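PDB 2W57: ferric uptake regulation protein from Vibrio cholerae, which probably represses iron-uptake genes by binding DNA as a metal-dependent transcriptional regulator of the ferric uptake regulator family. Local coordinates for residues Q32-E38 / K77-E81. Residues are numbered along the deposited sequence; the frame is centred on the assembly and turned at random.
Sequences QHISAEE and KSVFE. With ZN (zinc ion), chain D.
His33 turns CG away from its carbonyl carbon (chi1 -73°), while Glu81 places CG between its backbone N and carbonyl carbon (chi1 52°). The two side chains therefore run side by side to one zinc ion. His33 NE2 and Glu81 OE2 each bind the zinc at 2.1 Å, and Glu81 OE1 sits farther off at 2.7 Å. The imidazole and carboxylate planes are 53° apart. His88 and His90 complete the site, and His71 hydrogen-bonds Glu81 OE2, which may steady the carboxylate. One residue along each segment from these two ligands, Ile34 and Phe80 form an antiparallel hydrogen-bonded pair. Ile34 N donates to Phe80 O at 2.8 Å, and Phe80 N returns a bond to Ile34 O. This adds the short, weakly bonded strand 34-35 to the edge of the 78-82 and 68-72 hairpin, the wing of a winged-helix DNA-binding domain. The Phe80 ring turns its edge to Ile34 O and touches Leu59 of helix 52-64. Helix 36-45 starts with a capping box: Glu38 N donates to Ser35 OG, and Ser35 N to Glu38 OE1. Lys77 NZ meets Glu38 OE2 at 3.1 Å in a salt bridge, syn but tilted out of the carboxylate plane. A water links Ala36 N to Ser78 O.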
ATOM      1  N   GLN A  32      17.941   3.256  -3.129  1.00 34.51           N
ATOM      2  CA  GLN A  32      17.522   1.946  -2.656  1.00 33.71           C
ATOM      3  C   GLN A  32      16.005   1.756  -2.511  1.00 32.65           C
ATOM      4  O   GLN A  32      15.523   0.622  -2.615  1.00 32.74           O
ATOM      5  CB  GLN A  32      18.207   1.624  -1.348  1.00 34.15           C
ATOM      6  CG  GLN A  32      18.075   0.172  -0.989  1.00 36.07           C
ATOM      7  CD  GLN A  32      18.820  -0.169   0.266  1.00 37.70           C
ATOM      8  OE1 GLN A  32      20.055  -0.139   0.303  1.00 37.66           O
ATOM      9  NE2 GLN A  32      18.073  -0.495   1.313  1.00 38.23           N
ATOM     10  N   HIS A  33      15.280   2.852  -2.245  1.00 30.76           N
ATOM     11  CA  HIS A  33      13.816   2.883  -2.200  1.00 29.05           C
ATOM     12  C   HIS A  33      13.371   4.095  -3.000  1.00 28.54           C
ATOM     13  O   HIS A  33      13.761   5.208  -2.682  1.00 29.15           O
ATOM     14  CB  HIS A  33      13.312   3.054  -0.767  1.00 29.07           C
ATOM     15  CG  HIS A  33      13.454   1.833   0.088  1.00 27.69           C
ATOM     16  ND1 HIS A  33      14.612   1.535   0.773  1.00 26.23           N
ATOM     17  CD2 HIS A  33      12.575   0.849   0.391  1.00 26.66           C
ATOM     18  CE1 HIS A  33      14.445   0.411   1.444  1.00 26.96           C
ATOM     19  NE2 HIS A  33      13.219  -0.027   1.229  1.00 26.52           N
ATOM     20  N   ILE A  34      12.556   3.916  -4.030  1.00 27.05           N
ATOM     21  CA  ILE A  34      12.335   5.025  -4.955  1.00 25.55           C
ATOM     22  C   ILE A  34      10.998   4.923  -5.685  1.00 24.93           C
ATOM     23  O   ILE A  34      10.591   3.844  -6.094  1.00 24.54           O
ATOM     24  CB  ILE A  34      13.528   5.155  -5.963  1.00 25.55           C
ATOM     25  CG1 ILE A  34      13.547   6.534  -6.632  1.00 25.28           C
ATOM     26  CG2 ILE A  34      13.544   4.010  -6.990  1.00 24.40           C
ATOM     27  CD1 ILE A  34      14.883   6.872  -7.280  1.00 25.42           C
ATOM     28  N   SER A  35      10.314   6.052  -5.822  1.00 23.96           N
ATOM     29  CA  SER A  35       9.085   6.097  -6.590  1.00 23.12           C
ATOM     30  C   SER A  35       9.417   6.258  -8.058  1.00 23.14           C
ATOM     31  O   SER A  35      10.517   6.694  -8.402  1.00 23.44           O
ATOM     32  CB  SER A  35       8.222   7.260  -6.130  1.00 22.76           C
ATOM     33  OG  SER A  35       8.888   8.475  -6.357  1.00 21.36           O
ATOM     34  N   ALA A  36       8.467   5.909  -8.921  1.00 23.18           N
ATOM     35  CA  ALA A  36       8.583   6.177 -10.356  1.00 23.55           C
ATOM     36  C   ALA A  36       8.886   7.656 -10.683  1.00 23.59           C
ATOM     37  O   ALA A  36       9.591   7.945 -11.640  1.00 23.32           O
ATOM     38  CB  ALA A  36       7.320   5.728 -11.072  1.00 23.38           C
ATOM     39  N   GLU A  37       8.359   8.577  -9.878  1.00 24.33           N
ATOM     40  CA  GLU A  37       8.535  10.015 -10.115  1.00 25.27           C
ATOM     41  C   GLU A  37       9.955  10.424  -9.786  1.00 25.19           C
ATOM     42  O   GLU A  37      10.608  11.134 -10.550  1.00 25.08           O
ATOM     43  CB  GLU A  37       7.557  10.840  -9.280  1.00 25.39           C
ATOM     44  CG  GLU A  37       6.078  10.656  -9.655  1.00 29.03           C
ATOM     45  CD  GLU A  37       5.432   9.336  -9.153  1.00 33.30           C
ATOM     46  OE1 GLU A  37       5.975   8.648  -8.243  1.00 33.69           O
ATOM     47  OE2 GLU A  37       4.353   8.989  -9.693  1.00 34.81           O
ATOM     48  N   GLU A  38      10.439   9.948  -8.644  1.00 25.32           N
ATOM     49  CA  GLU A  38      11.763  10.307  -8.179  1.00 25.10           C
ATOM     50  C   GLU A  38      12.766   9.748  -9.164  1.00 24.42           C
ATOM     51  O   GLU A  38      13.709  10.441  -9.552  1.00 24.61           O
ATOM     52  CB  GLU A  38      12.011   9.783  -6.763  1.00 25.25           C
ATOM     53  CG  GLU A  38      11.259  10.525  -5.661  1.00 27.33           C
ATOM     54  CD  GLU A  38      10.943   9.640  -4.436  1.00 32.28           C
ATOM     55  OE1 GLU A  38      11.246   8.416  -4.444  1.00 33.34           O
ATOM     56  OE2 GLU A  38      10.359  10.166  -3.458  1.00 34.52           O
ATOM     57  N   LYS A  77       1.630   7.005  -3.026  1.00 31.86           N
ATOM     58  CA  LYS A  77       2.990   6.669  -3.435  1.00 30.93           C
ATOM     59  C   LYS A  77       3.285   5.159  -3.532  1.00 30.24           C
ATOM     60  O   LYS A  77       3.105   4.421  -2.563  1.00 30.03           O
ATOM     61  CB  LYS A  77       3.963   7.325  -2.461  1.00 31.08           C
ATOM     62  CG  LYS A  77       5.380   7.506  -2.962  1.00 31.68           C
ATOM     63  CD  LYS A  77       6.166   8.267  -1.911  1.00 32.93           C
ATOM     64  CE  LYS A  77       7.394   8.917  -2.491  1.00 34.41           C
ATOM     65  NZ  LYS A  77       8.097   9.695  -1.432  1.00 35.73           N
ATOM     66  N   SER A  78       3.725   4.723  -4.716  1.00 29.13           N
ATOM     67  CA  SER A  78       4.407   3.442  -4.895  1.00 28.10           C
ATOM     68  C   SER A  78       5.897   3.699  -4.913  1.00 27.51           C
ATOM     69  O   SER A  78       6.371   4.554  -5.656  1.00 27.29           O
ATOM     70  CB  SER A  78       4.050   2.790  -6.228  1.00 27.92           C
ATOM     71  OG  SER A  78       2.657   2.649  -6.399  1.00 29.44           O
ATOM     72  N   VAL A  79       6.637   2.961  -4.095  1.00 26.88           N
ATOM     73  CA  VAL A  79       8.095   2.985  -4.146  1.00 25.96           C
ATOM     74  C   VAL A  79       8.612   1.600  -4.515  1.00 25.58           C
ATOM     75  O   VAL A  79       7.999   0.566  -4.193  1.00 25.60           O
ATOM     76  CB  VAL A  79       8.755   3.497  -2.824  1.00 25.78           C
ATOM     77  CG1 VAL A  79       8.391   4.953  -2.560  1.00 26.30           C
ATOM     78  CG2 VAL A  79       8.354   2.653  -1.642  1.00 26.11           C
ATOM     79  N   PHE A  80       9.747   1.591  -5.195  1.00 25.00           N
ATOM     80  CA  PHE A  80      10.340   0.378  -5.690  1.00 24.58           C
ATOM     81  C   PHE A  80      11.727   0.204  -5.077  1.00 25.17           C
ATOM     82  O   PHE A  80      12.340   1.160  -4.608  1.00 25.06           O
ATOM     83  CB  PHE A  80      10.430   0.434  -7.215  1.00 24.17           C
ATOM     84  CG  PHE A  80       9.090   0.598  -7.912  1.00 23.52           C
ATOM     85  CD1 PHE A  80       8.461  -0.494  -8.502  1.00 21.99           C
ATOM     86  CD2 PHE A  80       8.474   1.853  -7.999  1.00 22.45           C
ATOM     87  CE1 PHE A  80       7.243  -0.351  -9.161  1.00 22.41           C
ATOM     88  CE2 PHE A  80       7.250   2.009  -8.647  1.00 22.26           C
ATOM     89  CZ  PHE A  80       6.627   0.901  -9.229  1.00 22.81           C
ATOM     90  N   GLU A  81      12.203  -1.032  -5.077  1.00 25.79           N
ATOM     91  CA  GLU A  81      13.530  -1.380  -4.601  1.00 26.62           C
ATOM     92  C   GLU A  81      13.887  -2.669  -5.317  1.00 27.08           C
ATOM     93  O   GLU A  81      12.994  -3.355  -5.816  1.00 26.89           O
ATOM     94  CB  GLU A  81      13.551  -1.579  -3.075  1.00 26.13           C
ATOM     95  CG  GLU A  81      12.490  -2.539  -2.522  1.00 26.57           C
ATOM     96  CD  GLU A  81      12.703  -2.889  -1.050  1.00 27.29           C
ATOM     97  OE1 GLU A  81      13.860  -3.204  -0.678  1.00 30.83           O
ATOM     98  OE2 GLU A  81      11.725  -2.863  -0.258  1.00 25.78           O
TER
HETATM   99 ZN    ZN D 202      12.639  -2.080   1.424  1.00 43.51          ZN
HETATM  100  O   HOH W   1       5.603   5.350  -8.157  1.00 19.14           O